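Local coordinates for protein type II restriction enzyme SfiI (PDB 2EZV) that recognises the double-stranded DNA sequence GGCCN(5)GGCC as a tetramer and cuts both strands within it, giving fragments with terminal 5'-phosphates, at residues Ser32-Ala35 with Lys36-Glu40. Sequence-based numbering, arbitrary orientation.
Sequences SKEA and KSIFE
Glu34 and Ile38, one turn apart on helix 10-41, run alongside each other with their ends on the same side of the helix. Glu34 CG sits 3.8 Å from Ile38 CD1, and the carboxylate oxygen OE1 passes 3.7 Å from the same methyl. Ile38 CG1 lies beside the backbone N and anti to the carbonyl carbon (chi1 -73°), which sets it against Glu34 O at 3.3 Å. The polar end of Glu34 is held elsewhere: OE1 by the hydroxyl of Tyr31, OE2 in a salt bridge to Arg73 of the second subunit, whose Ala75 packs on Ile38. With an alanine in place of Ile38, the aliphatic part of Glu34 would probably lose its neighbour and a gap would open towards Ile57 of helix 49-62 and that Ala75.

The backbone joins 32-35 to 36-40 by four successive i to i+4 alpha-helical hydrogen bonds, from Lys36 N to Ser32 O (3.0 Å) through to Phe39 N to Ala35 O (2.7 Å). Ser32 O also accepts a bond from the hydroxyl of Tyr239.

Charge pairing lies further along, where the Lys36 chain bends at its end (chi4 -66°) and NZ reaches Glu40 OE1 at 2.8 Å, from above the carboxylate plane. Arg174 pairs with that same oxygen, while OE2 takes the backbone N of Leu178.

Phe39 meets the ring of Tyr165 and packs on strand 176-186. The chemistry is thus divided around one helix: Glu34 and Ile38 reach the second subunit as well as packing within their own chain, whereas Phe39, and Glu40 through Leu178, join the helix end to its own sheet, Lys36 and Arg174 probably balancing the carboxylate's charge.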
loop_
_atom_site.group_PDB
_atom_site.type_symbol
_atom_site.label_atom_id
_atom_site.label_comp_id
_atom_site.label_asym_id
_atom_site.label_seq_id
_atom_site.Cartn_x
_atom_site.Cartn_y
_atom_site.Cartn_z
ATOM N N SER D 32 4.012 17.622 -9.176
ATOM C CA SER D 32 4.784 18.511 -10.049
ATOM C C SER D 32 6.008 19.189 -9.426
ATOM O O SER D 32 7.024 19.354 -10.095
ATOM C CB SER D 32 3.869 19.574 -10.672
ATOM O OG SER D 32 3.527 20.577 -9.738
ATOM N N LYS D 33 5.925 19.590 -8.161
ATOM C CA LYS D 33 7.068 20.237 -7.517
ATOM C C LYS D 33 8.255 19.283 -7.467
ATOM O O LYS D 33 9.367 19.639 -7.872
ATOM C CB LYS D 33 6.715 20.676 -6.097
ATOM C CG LYS D 33 7.867 21.348 -5.349
ATOM C CD LYS D 33 7.427 21.783 -3.967
ATOM C CE LYS D 33 8.563 22.416 -3.187
ATOM N NZ LYS D 33 9.691 21.466 -2.984
ATOM N N GLU D 34 8.016 18.069 -6.972
ATOM C CA GLU D 34 9.069 17.073 -6.872
ATOM C C GLU D 34 9.509 16.593 -8.247
ATOM O O GLU D 34 10.677 16.245 -8.448
ATOM C CB GLU D 34 8.607 15.887 -6.026
ATOM C CG GLU D 34 9.533 14.677 -6.115
ATOM C CD GLU D 34 9.221 13.621 -5.081
ATOM O OE1 GLU D 34 9.635 12.460 -5.278
ATOM O OE2 GLU D 34 8.567 13.954 -4.070
ATOM N N ALA D 35 8.575 16.577 -9.193
ATOM C CA ALA D 35 8.889 16.144 -10.550
ATOM C C ALA D 35 9.906 17.088 -11.197
ATOM O O ALA D 35 10.888 16.642 -11.797
ATOM C CB ALA D 35 7.617 16.085 -11.395
ATOM N N LYS D 36 9.666 18.391 -11.071
ATOM C CA LYS D 36 10.568 19.381 -11.646
ATOM C C LYS D 36 11.938 19.201 -11.016
ATOM O O LYS D 36 12.957 19.164 -11.708
ATOM C CB LYS D 36 10.057 20.798 -11.382
ATOM C CG LYS D 36 10.856 21.873 -12.090
ATOM C CD LYS D 36 10.166 23.222 -12.001
ATOM C CE LYS D 36 10.956 24.307 -12.739
ATOM N NZ LYS D 36 12.277 24.599 -12.089
ATOM N N SER D 37 11.955 19.084 -9.696
ATOM C CA SER D 37 13.197 18.888 -8.966
ATOM C C SER D 37 13.957 17.664 -9.480
ATOM O O SER D 37 15.144 17.745 -9.803
ATOM C CB SER D 37 12.898 18.714 -7.484
ATOM O OG SER D 37 14.044 18.248 -6.804
ATOM N N ILE D 38 13.273 16.526 -9.549
ATOM C CA ILE D 38 13.904 15.306 -10.023
ATOM C C ILE D 38 14.316 15.449 -11.486
ATOM O O ILE D 38 15.456 15.151 -11.851
ATOM C CB ILE D 38 12.957 14.091 -9.869
ATOM C CG1 ILE D 38 12.855 13.709 -8.390
ATOM C CG2 ILE D 38 13.450 12.917 -10.712
ATOM C CD1 ILE D 38 11.942 12.523 -8.113
ATOM N N PHE D 39 13.397 15.926 -12.316
ATOM C CA PHE D 39 13.677 16.080 -13.733
ATOM C C PHE D 39 14.853 17.001 -14.041
ATOM O O PHE D 39 15.626 16.740 -14.963
ATOM C CB PHE D 39 12.458 16.614 -14.478
ATOM C CG PHE D 39 12.543 16.426 -15.966
ATOM C CD1 PHE D 39 12.160 15.222 -16.551
ATOM C CD2 PHE D 39 13.073 17.427 -16.781
ATOM C CE1 PHE D 39 12.303 15.018 -17.922
ATOM C CE2 PHE D 39 13.218 17.226 -18.150
ATOM C CZ PHE D 39 12.833 16.020 -18.719
ATOM N N GLU D 40 14.991 18.074 -13.274
ATOM C CA GLU D 40 16.058 19.027 -13.536
ATOM C C GLU D 40 17.367 18.845 -12.778
ATOM O O GLU D 40 18.421 19.202 -13.305
ATOM C CB GLU D 40 15.553 20.453 -13.299
ATOM C CG GLU D 40 14.247 20.769 -14.011
ATOM C CD GLU D 40 13.949 22.261 -14.076
ATOM O OE1 GLU D 40 14.291 22.986 -13.117
ATOM O OE2 GLU D 40 13.356 22.705 -15.085
#